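Local coordinates for 4'-phospho-dehydrooxetanocin synthase (Bacillus megaterium, PDB 5UL3), which catalyses the cobalamin-dependent radical SAM ring contraction of dAMP to an oxetane aldehyde in the biosynthesis of oxetanocin A, at residues P28-I31 with E32-E36; P75-D78 with L79-P83; K623-L626 with Y627-M630; L658-F661 with L662-H665. All coordinates share one frame; numbering follows the deposited sequence. Where two conformers were deposited one is given.

Interaction 1. Residues P28-I31 with E32-E36; sequences PSEI and EKRCE
Glu-32 N donates to Pro-28 O at 2.8 Å. This is an i to i+4 bond in the first turn of helix 28-39, which carries a Glu-Lys-Arg salt-bridge network on one flank. The CB and CG of Glu-32 run past the same Pro-28 carbonyl. Beyond CG the chain is extended, and its OE2 accepts a hydrogen bond from the backbone N of Val-52, so the helix is tied to strand 49-53. Lys-33 follows, with its N bonded to Ser-29 O at 2.9 Å. Its chain bends at chi3 and turns the ammonium back toward Glu-30. The salt bridge from Lys-33 NZ to Glu-30 OE1 is long, at 3.7 Å. Arg-34 N is bonded to Glu-30 O at 3.1 Å. Its side chain takes the other oxygen of Glu-30. The Glu-30 chain bends at CG (chi2 66°), which swings the carboxylate toward the guanidinium edge. Arg-34 NE points almost straight at Glu-30 OE2, but their modelled 2.4 Å separation is doubtful as an exact value. Arg-34 NH2 adds a weak bond to that oxygen. The two flat groups are nearly perpendicular, with planes 80° apart. One carboxylate thus serves two cations, which probably stabilises its negative charge. Cys-35 belongs to the buried face, where it and Ile-31 pack on Phe-21 of helix 7-21. Its N is bonded to Ile-31 O at 3.0 Å, and its SG lies 4.2 Å from Ile-31 CG2.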
loop_
_atom_site.group_PDB
_atom_site.type_symbol
_atom_site.label_atom_id
_atom_site.label_comp_id
_atom_site.label_asym_id
_atom_site.label_seq_id
_atom_site.Cartn_x
_atom_site.Cartn_y
_atom_site.Cartn_z
ATOM N N PRO A 28 -19.871 2.628 -15.942
ATOM C CA PRO A 28 -20.280 2.295 -17.316
ATOM C C PRO A 28 -21.784 2.384 -17.550
ATOM O O PRO A 28 -22.197 2.707 -18.669
ATOM C CB PRO A 28 -19.741 0.865 -17.501
ATOM C CG PRO A 28 -18.530 0.814 -16.588
ATOM C CD PRO A 28 -18.969 1.605 -15.367
ATOM N N SER A 29 -22.612 2.123 -16.532
ATOM C CA SER A 29 -24.056 2.272 -16.697
ATOM C C SER A 29 -24.445 3.730 -16.911
ATOM O O SER A 29 -25.365 4.025 -17.684
ATOM C CB SER A 29 -24.788 1.696 -15.486
ATOM O OG SER A 29 -24.697 0.283 -15.467
ATOM N N GLU A 30 -23.763 4.654 -16.229
ATOM C CA GLU A 30 -24.037 6.078 -16.420
ATOM C C GLU A 30 -23.528 6.559 -17.774
ATOM O O GLU A 30 -24.182 7.372 -18.441
ATOM C CB GLU A 30 -23.416 6.889 -15.280
ATOM C CG GLU A 30 -23.355 8.407 -15.526
ATOM C CD GLU A 30 -24.730 9.080 -15.607
ATOM O OE1 GLU A 30 -25.674 8.630 -14.913
ATOM O OE2 GLU A 30 -24.863 10.067 -16.369
ATOM N N ILE A 31 -22.365 6.067 -18.203
ATOM C CA ILE A 31 -21.917 6.326 -19.568
ATOM C C ILE A 31 -22.943 5.803 -20.564
ATOM O O ILE A 31 -23.282 6.479 -21.545
ATOM C CB ILE A 31 -20.528 5.697 -19.804
ATOM C CG1 ILE A 31 -19.473 6.352 -18.900
ATOM C CG2 ILE A 31 -20.132 5.771 -21.293
ATOM C CD1 ILE A 31 -18.966 7.695 -19.389
ATOM N N GLU A 32 -23.463 4.597 -20.322
ATOM C CA GLU A 32 -24.424 4.022 -21.260
ATOM C C GLU A 32 -25.702 4.855 -21.306
ATOM O O GLU A 32 -26.266 5.079 -22.387
ATOM C CB GLU A 32 -24.723 2.559 -20.895
ATOM C CG GLU A 32 -23.746 1.562 -21.565
ATOM C CD GLU A 32 -23.782 0.153 -20.990
ATOM O OE1 GLU A 32 -24.521 -0.059 -20.004
ATOM O OE2 GLU A 32 -23.058 -0.741 -21.526
ATOM N N LYS A 33 -26.150 5.350 -20.149
ATOM C CA LYS A 33 -27.317 6.229 -20.102
ATOM C C LYS A 33 -27.133 7.425 -21.019
ATOM O O LYS A 33 -28.018 7.753 -21.818
ATOM C CB LYS A 33 -27.574 6.698 -18.667
ATOM C CG LYS A 33 -28.811 7.606 -18.532
ATOM C CD LYS A 33 -28.782 8.475 -17.276
ATOM C CE LYS A 33 -29.421 7.791 -16.075
ATOM N NZ LYS A 33 -29.399 8.660 -14.857
ATOM N N ARG A 34 -25.984 8.093 -20.920
ATOM C CA ARG A 34 -25.743 9.251 -21.770
ATOM C C ARG A 34 -25.598 8.861 -23.233
ATOM O O ARG A 34 -25.874 9.681 -24.118
ATOM C CB ARG A 34 -24.514 10.012 -21.292
ATOM C CG ARG A 34 -24.718 10.641 -19.930
ATOM C CD ARG A 34 -23.405 10.974 -19.251
ATOM N NE ARG A 34 -23.605 11.394 -17.864
ATOM C CZ ARG A 34 -23.242 12.577 -17.382
ATOM N NH1 ARG A 34 -22.649 13.465 -18.175
ATOM N NH2 ARG A 34 -23.462 12.866 -16.106
ATOM N N CYS A 35 -25.166 7.625 -23.513
ATOM C CA CYS A 35 -25.099 7.178 -24.901
ATOM C C CYS A 35 -26.494 6.919 -25.466
ATOM O O CYS A 35 -26.765 7.234 -26.632
ATOM C CB CYS A 35 -24.231 5.923 -25.022
ATOM S SG CYS A 35 -22.453 6.219 -24.816
ATOM N N GLU A 36 -27.388 6.342 -24.661
ATOM C CA GLU A 36 -28.762 6.140 -25.117
ATOM C C GLU A 36 -29.438 7.467 -25.424
ATOM O O GLU A 36 -30.099 7.610 -26.459
ATOM C CB GLU A 36 -29.562 5.364 -24.073
ATOM C CG GLU A 36 -29.036 3.965 -23.857
ATOM C CD GLU A 36 -30.138 2.939 -23.713
ATOM O OE1 GLU A 36 -30.463 2.575 -22.561
ATOM O OE2 GLU A 36 -30.680 2.503 -24.756
#

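Interaction 2. Residues P75-D78 with L79-P83; sequences PNRD and LRENP. With EDO (1,2-ethanediol), chain O.
Asp-78 holds its carboxylate anti to its own N (chi1 -175°), which swings it toward the turn that follows. The bend of Arg-80 at chi3 (-55°) brings NE and NH2 round to meet it side-on. The two planes are nearly coplanar. Arg-80 NE reaches Asp-78 OD2 on its syn lone pair at 2.8 Å. Arg-80 NH2 meets the same Asp-78 OD2 at 3.0 Å, and NE also makes a weak bond to OD1. Two nitrogens therefore fix the rotation of the guanidinium. Its NH1 is bonded to Glu-94 O. Asp-78 OD1 is met from above the carboxylate plane by the backbone N of Arg-80, at 3.1 Å. That oxygen also accepts from Ile-100 N. The main chain closes the turn with Glu-81 N on Asp-78 O at 3.0 Å. Arg-77 bends at chi3 as well. One face of its guanidinium lies against Glu-81 CB, and Pro-83 CD sits at its edge. The long 3.7 Å salt bridge from Arg-77 NE to Glu-81 OE1 is one of charges alone, since the oxygen is well out of the guanidinium plane. An ethanediol, probably from the crystallisation liquor, bonds through O1 to Pro-75 O at 2.9 Å. The loop joins strand 69-73 to helix 83-88. Its centre is an Asx turn at Asp-78 laid over a 3-10 turn, and it ends at Asn-82, the N-cap of that helix, whose OD1 accepts from Leu-85 N.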
loop_
_atom_site.group_PDB
_atom_site.type_symbol
_atom_site.label_atom_id
_atom_site.label_comp_id
_atom_site.label_asym_id
_atom_site.label_seq_id
_atom_site.Cartn_x
_atom_site.Cartn_y
_atom_site.Cartn_z
ATOM N N PRO A 75 -14.161 6.535 -30.570
ATOM C CA PRO A 75 -13.726 7.921 -30.804
ATOM C C PRO A 75 -12.296 8.198 -30.403
ATOM O O PRO A 75 -11.715 9.175 -30.895
ATOM C CB PRO A 75 -14.702 8.747 -29.964
ATOM C CG PRO A 75 -15.269 7.821 -28.973
ATOM C CD PRO A 75 -15.215 6.430 -29.558
ATOM N N ASN A 76 -11.706 7.384 -29.528
ATOM C CA ASN A 76 -10.381 7.645 -28.976
ATOM C C ASN A 76 -9.296 6.747 -29.536
ATOM O O ASN A 76 -8.123 6.952 -29.212
ATOM C CB ASN A 76 -10.413 7.501 -27.443
ATOM C CG ASN A 76 -11.400 8.443 -26.805
ATOM O OD1 ASN A 76 -11.767 9.449 -27.404
ATOM N ND2 ASN A 76 -11.842 8.126 -25.584
ATOM N N ARG A 77 -9.639 5.759 -30.359
ATOM C CA ARG A 77 -8.611 4.857 -30.837
ATOM C C ARG A 77 -9.050 4.203 -32.140
ATOM O O ARG A 77 -10.232 3.912 -32.328
ATOM C CB ARG A 77 -8.277 3.778 -29.793
ATOM C CG ARG A 77 -7.013 3.000 -30.141
ATOM C CD ARG A 77 -6.499 2.134 -29.003
ATOM N NE ARG A 77 -7.280 0.911 -28.850
ATOM C CZ ARG A 77 -6.920 -0.104 -28.066
ATOM N NH1 ARG A 77 -7.680 -1.184 -27.978
ATOM N NH2 ARG A 77 -5.800 -0.034 -27.363
ATOM N N ASP A 78 -8.080 4.005 -33.027
ATOM C CA ASP A 78 -8.266 3.237 -34.255
ATOM C C ASP A 78 -8.993 1.939 -33.949
ATOM O O ASP A 78 -8.523 1.125 -33.150
ATOM C CB ASP A 78 -6.897 2.956 -34.890
ATOM C CG ASP A 78 -6.993 2.263 -36.264
ATOM O OD1 ASP A 78 -8.109 2.009 -36.756
ATOM O OD2 ASP A 78 -5.925 1.964 -36.839
ATOM N N LEU A 79 -10.153 1.764 -34.582
ATOM C CA LEU A 79 -10.948 0.558 -34.386
ATOM C C LEU A 79 -10.173 -0.712 -34.734
ATOM O O LEU A 79 -10.476 -1.791 -34.211
ATOM C CB LEU A 79 -12.213 0.659 -35.231
ATOM C CG LEU A 79 -13.400 -0.228 -34.943
ATOM C CD1 LEU A 79 -13.773 -0.078 -33.490
ATOM C CD2 LEU A 79 -14.546 0.238 -35.845
ATOM N N ARG A 80 -9.173 -0.617 -35.607
ATOM C CA ARG A 80 -8.419 -1.814 -35.965
ATOM C C ARG A 80 -7.682 -2.418 -34.772
ATOM O O ARG A 80 -7.299 -3.588 -34.825
ATOM C CB ARG A 80 -7.448 -1.490 -37.105
ATOM C CG ARG A 80 -8.182 -0.951 -38.349
ATOM C CD ARG A 80 -7.219 -0.613 -39.489
ATOM N NE ARG A 80 -6.176 0.313 -39.050
ATOM C CZ ARG A 80 -5.076 0.591 -39.742
ATOM N NH1 ARG A 80 -4.866 0.015 -40.924
ATOM N NH2 ARG A 80 -4.183 1.442 -39.254
ATOM N N GLU A 81 -7.507 -1.668 -33.684
ATOM C CA GLU A 81 -6.854 -2.198 -32.493
ATOM C C GLU A 81 -7.832 -2.799 -31.485
ATOM O O GLU A 81 -7.398 -3.263 -30.428
ATOM C CB GLU A 81 -6.021 -1.095 -31.819
ATOM C CG GLU A 81 -4.900 -0.571 -32.694
ATOM C CD GLU A 81 -4.223 0.658 -32.119
ATOM O OE1 GLU A 81 -4.128 0.765 -30.875
ATOM O OE2 GLU A 81 -3.790 1.520 -32.914
ATOM N N ASN A 82 -9.120 -2.804 -31.785
ATOM C CA ASN A 82 -10.144 -3.314 -30.862
ATOM C C ASN A 82 -9.942 -4.810 -30.608
ATOM O O ASN A 82 -9.959 -5.607 -31.562
ATOM C CB ASN A 82 -11.515 -3.012 -31.484
ATOM C CG ASN A 82 -12.680 -3.480 -30.643
ATOM O OD1 ASN A 82 -12.713 -4.607 -30.160
ATOM N ND2 ASN A 82 -13.669 -2.613 -30.490
ATOM N N PRO A 83 -9.749 -5.235 -29.354
ATOM C CA PRO A 83 -9.377 -6.629 -29.094
ATOM C C PRO A 83 -10.546 -7.582 -29.242
ATOM O O PRO A 83 -10.342 -8.761 -29.556
ATOM C CB PRO A 83 -8.863 -6.589 -27.644
ATOM C CG PRO A 83 -9.684 -5.485 -27.003
ATOM C CD PRO A 83 -9.839 -4.434 -28.114
HETATM C C1 EDO O . -12.289 10.525 -33.748
HETATM O O1 EDO O . -13.334 10.605 -32.770
HETATM C C2 EDO O . -11.174 11.454 -33.278
HETATM O O2 EDO O . -10.040 11.358 -34.148
HETATM O O HOH W 1 -3.879 1.489 -35.670
#

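Interaction 3. Residues K623-L626 with Y627-M630; sequences KKKL and YSYM
Tyr-629 lays one face of its ring over the Lys-625 carbonyl, with Lys-625 O 3.5 Å above the ring plane and over its centre. The ring is set beside its own backbone N (chi1 -56°), which carries it back over the preceding turn. Side chains of that turn, Lys-625 and Leu-626, pack against this ring. Lys-625 bends at chi2 and chi3, and its CG comes within 3.4 Å of Tyr-629 OH. Leu-626 approaches from its tip, with CD2 3.8 Å from Tyr-629 CE2. The hydroxyl of Tyr-629 is hydrogen-bonded to Asp-707 of helix 683-709. The contact sits within the C-terminal helix bundle, on helix 620-648, where Tyr-629 faces helix 683-709 while Leu-626 and Met-630 face helix 588-617. Lys-625 O is gripped by two donors. Tyr-629 N makes the i to i+4 bond to it at 3.1 Å. Ser-628 OG gives a second bond to Lys-625 O at 2.8 Å, in the carbonyl plane and on a lone pair. The Ser-628 hydroxyl lies between its own N and carbonyl carbon (chi1 87°), the crowded position, and from there it bends back to the carbonyl three residues earlier. This bond turns the hydroxyl onto its own helix. Met-630 N is bonded to Leu-626 O in the regular way. The Met-630 chain then folds at chi3, and its CE returns to within 3.3 Å of Leu-626 O, while the side chain packs on Met-608 and His-615.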
loop_
_atom_site.group_PDB
_atom_site.type_symbol
_atom_site.label_atom_id
_atom_site.label_comp_id
_atom_site.label_asym_id
_atom_site.label_seq_id
_atom_site.Cartn_x
_atom_site.Cartn_y
_atom_site.Cartn_z
ATOM N N LYS A 623 -2.045 23.634 17.181
ATOM C CA LYS A 623 -1.392 22.570 16.421
ATOM C C LYS A 623 0.051 22.411 16.853
ATOM O O LYS A 623 0.525 21.292 17.091
ATOM C CB LYS A 623 -1.476 22.864 14.922
ATOM C CG LYS A 623 -2.368 21.917 14.163
ATOM C CD LYS A 623 -1.995 21.875 12.685
ATOM C CE LYS A 623 -2.971 21.026 11.895
ATOM N NZ LYS A 623 -4.292 21.707 11.735
ATOM N N LYS A 624 0.765 23.530 16.995
ATOM C CA LYS A 624 2.159 23.447 17.397
ATOM C C LYS A 624 2.293 22.963 18.838
ATOM O O LYS A 624 3.220 22.214 19.157
ATOM C CB LYS A 624 2.841 24.796 17.170
ATOM C CG LYS A 624 2.827 25.184 15.688
ATOM C CD LYS A 624 3.481 26.534 15.395
ATOM C CE LYS A 624 3.620 26.775 13.870
ATOM N NZ LYS A 624 2.350 27.135 13.109
ATOM N N LYS A 625 1.364 23.352 19.713
ATOM C CA LYS A 625 1.398 22.872 21.093
ATOM C C LYS A 625 1.186 21.356 21.154
ATOM O O LYS A 625 1.978 20.624 21.769
ATOM C CB LYS A 625 0.336 23.625 21.914
ATOM C CG LYS A 625 0.285 23.253 23.389
ATOM C CD LYS A 625 1.605 23.499 24.082
ATOM C CE LYS A 625 1.880 24.972 24.291
ATOM N NZ LYS A 625 3.095 25.174 25.125
ATOM N N LEU A 626 0.136 20.869 20.491
ATOM C CA LEU A 626 -0.139 19.436 20.446
ATOM C C LEU A 626 1.008 18.670 19.797
ATOM O O LEU A 626 1.321 17.546 20.201
ATOM C CB LEU A 626 -1.433 19.183 19.681
ATOM C CG LEU A 626 -2.704 19.736 20.333
ATOM C CD1 LEU A 626 -3.864 19.825 19.342
ATOM C CD2 LEU A 626 -3.083 18.861 21.524
ATOM N N TYR A 627 1.625 19.248 18.768
ATOM C CA TYR A 627 2.760 18.579 18.147
ATOM C C TYR A 627 3.918 18.462 19.124
ATOM O O TYR A 627 4.607 17.429 19.162
ATOM C CB TYR A 627 3.182 19.319 16.877
ATOM C CG TYR A 627 4.104 18.481 15.995
ATOM C CD1 TYR A 627 3.582 17.556 15.107
ATOM C CD2 TYR A 627 5.477 18.637 16.058
ATOM C CE1 TYR A 627 4.411 16.791 14.297
ATOM C CE2 TYR A 627 6.329 17.872 15.251
ATOM C CZ TYR A 627 5.782 16.959 14.377
ATOM O OH TYR A 627 6.612 16.199 13.583
ATOM N N SER A 628 4.128 19.494 19.954
ATOM C CA SER A 628 5.223 19.441 20.911
ATOM C C SER A 628 5.001 18.323 21.924
ATOM O O SER A 628 5.966 17.682 22.358
ATOM C CB SER A 628 5.409 20.797 21.607
ATOM O OG SER A 628 4.574 20.909 22.753
ATOM N N TYR A 629 3.744 18.075 22.314
ATOM C CA TYR A 629 3.455 16.904 23.142
ATOM C C TYR A 629 3.888 15.623 22.436
ATOM O O TYR A 629 4.505 14.741 23.039
ATOM C CB TYR A 629 1.971 16.790 23.447
ATOM C CG TYR A 629 1.305 17.977 24.098
ATOM C CD1 TYR A 629 1.989 18.826 24.955
ATOM C CD2 TYR A 629 -0.029 18.220 23.851
ATOM C CE1 TYR A 629 1.310 19.930 25.556
ATOM C CE2 TYR A 629 -0.689 19.278 24.423
ATOM C CZ TYR A 629 -0.020 20.126 25.275
ATOM O OH TYR A 629 -0.747 21.176 25.827
ATOM N N MET A 630 3.527 15.495 21.161
ATOM C CA MET A 630 3.884 14.294 20.410
ATOM C C MET A 630 5.394 14.131 20.294
ATOM O O MET A 630 5.906 13.013 20.409
ATOM C CB MET A 630 3.216 14.328 19.038
ATOM C CG MET A 630 1.743 13.962 19.112
ATOM S SD MET A 630 0.898 14.081 17.523
ATOM C CE MET A 630 0.716 15.820 17.431
#

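Interaction 4. Residues L658-F661 with L662-H665; sequences LSDF and LRMH
Leu-658 O accepts a hydrogen bond from Leu-662 N at 2.9 Å, in a nearly straight line. The CG of Leu-662 crowds the same carbonyl, 3.2 Å from Leu-658 O. Both leucine side chains pack on Trp-693 of helix 683-709. Ser-659 takes part through its backbone, with Arg-663 N bonded to its O. Asp-660 also accepts a backbone bond, from Met-664 N. Its carboxylate lies alongside the Arg-663 side chain, and both point the same way. The salt bridge is long, with Asp-660 OD1 4.0 Å from Arg-663 NH2. OD1 lies at the guanidinium edge, but the two planes are 85° apart. This exposed pair marks the outer side of helix 652-664, which belongs to the C-terminal helix bundle. Phe-661 lies on the inner side, where its ring also meets Phe-639 of helix 620-648. Its CG is anti to its backbone N (chi1 175°), which directs the ring toward the C-terminal end of the helix. There His-665 turns an edge to the phenyl face in an offset T-shaped stack. The ring centroids of Phe-661 and His-665 are 4.7 Å apart. His-665 ND1 makes the nearest approach, 3.4 Å from Phe-661 CZ. Met-664 bends at chi3, and its CE reaches Phe-661 CD1 at 4.0 Å. The same methyl lies over one face of the His-665 ring, offset toward its rim. His-665 has left helical backbone angles, and its N makes a weak 3.2 Å bond to Phe-661 O and another weak one to Leu-662 O.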
loop_
_atom_site.group_PDB
_atom_site.type_symbol
_atom_site.label_atom_id
_atom_site.label_comp_id
_atom_site.label_asym_id
_atom_site.label_seq_id
_atom_site.Cartn_x
_atom_site.Cartn_y
_atom_site.Cartn_z
ATOM N N LEU A 658 21.512 9.654 29.594
ATOM C CA LEU A 658 20.293 9.570 30.388
ATOM C C LEU A 658 20.261 10.651 31.462
ATOM O O LEU A 658 19.212 11.251 31.718
ATOM C CB LEU A 658 20.170 8.178 31.006
ATOM C CG LEU A 658 19.781 7.073 30.018
ATOM C CD1 LEU A 658 20.059 5.693 30.594
ATOM C CD2 LEU A 658 18.318 7.218 29.617
ATOM N N SER A 659 21.408 10.929 32.088
ATOM C CA SER A 659 21.455 11.981 33.099
ATOM C C SER A 659 21.182 13.350 32.484
ATOM O O SER A 659 20.415 14.141 33.042
ATOM C CB SER A 659 22.806 11.959 33.812
ATOM O OG SER A 659 22.770 12.760 34.973
ATOM N N ASP A 660 21.779 13.634 31.322
ATOM C CA ASP A 660 21.476 14.872 30.605
ATOM C C ASP A 660 19.988 14.988 30.303
ATOM O O ASP A 660 19.384 16.050 30.491
ATOM C CB ASP A 660 22.278 14.940 29.305
ATOM C CG ASP A 660 23.709 15.367 29.525
ATOM O OD1 ASP A 660 24.077 15.636 30.689
ATOM O OD2 ASP A 660 24.465 15.436 28.531
ATOM N N PHE A 661 19.383 13.902 29.811
ATOM C CA PHE A 661 17.969 13.932 29.456
ATOM C C PHE A 661 17.102 14.176 30.688
ATOM O O PHE A 661 16.211 15.033 30.672
ATOM C CB PHE A 661 17.586 12.624 28.757
ATOM C CG PHE A 661 16.126 12.495 28.456
ATOM C CD1 PHE A 661 15.579 13.089 27.332
ATOM C CD2 PHE A 661 15.295 11.771 29.298
ATOM C CE1 PHE A 661 14.230 12.968 27.056
ATOM C CE2 PHE A 661 13.948 11.641 29.027
ATOM C CZ PHE A 661 13.411 12.243 27.905
ATOM N N LEU A 662 17.352 13.425 31.766
ATOM C CA LEU A 662 16.585 13.613 32.996
ATOM C C LEU A 662 16.755 15.022 33.543
ATOM O O LEU A 662 15.798 15.620 34.048
ATOM C CB LEU A 662 17.005 12.585 34.047
ATOM C CG LEU A 662 16.674 11.137 33.702
ATOM C CD1 LEU A 662 17.091 10.160 34.799
ATOM C CD2 LEU A 662 15.200 11.034 33.417
ATOM N N ARG A 663 17.969 15.568 33.455
ATOM C CA ARG A 663 18.205 16.918 33.955
ATOM C C ARG A 663 17.478 17.950 33.103
ATOM O O ARG A 663 16.932 18.925 33.630
ATOM C CB ARG A 663 19.704 17.205 34.000
ATOM C CG ARG A 663 20.051 18.591 34.503
ATOM C CD ARG A 663 21.551 18.770 34.641
ATOM N NE ARG A 663 22.236 18.644 33.357
ATOM C CZ ARG A 663 22.420 19.649 32.507
ATOM N NH1 ARG A 663 21.964 20.861 32.801
ATOM N NH2 ARG A 663 23.056 19.442 31.363
ATOM N N MET A 664 17.449 17.747 31.787
ATOM C CA MET A 664 16.689 18.636 30.916
ATOM C C MET A 664 15.205 18.641 31.256
ATOM O O MET A 664 14.519 19.631 30.983
ATOM C CB MET A 664 16.892 18.228 29.457
ATOM C CG MET A 664 16.280 19.180 28.446
ATOM S SD MET A 664 16.218 18.465 26.792
ATOM C CE MET A 664 15.140 17.060 27.069
ATOM N N HIS A 665 14.697 17.565 31.860
ATOM C CA HIS A 665 13.288 17.460 32.222
ATOM C C HIS A 665 13.049 17.555 33.724
ATOM O O HIS A 665 11.910 17.370 34.168
ATOM C CB HIS A 665 12.701 16.156 31.678
ATOM C CG HIS A 665 12.406 16.203 30.212
ATOM N ND1 HIS A 665 12.338 15.073 29.427
ATOM C CD2 HIS A 665 12.170 17.249 29.385
ATOM C CE1 HIS A 665 12.072 15.420 28.180
ATOM N NE2 HIS A 665 11.966 16.734 28.128
#

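How the interactions relate
The four contacts form two pairs at the two ends of the chain. Interactions 1 and 2 lie on the N-terminal side, with centres about 19 Å apart, and both have residues packed against helix 7-21. Interactions 3 and 4 sit on successive helices of the C-terminal bundle, with centres about 21 Å apart, and both helices meet helix 683-709. All four are partly buried and lie away from the cofactor sites. Their chemistry differs. Charge pairs dominate interactions 1 and 2, on a helix flank and in a turn. Aromatic rings lead in interactions 3 and 4, over a carbonyl in one and against a histidine in the other.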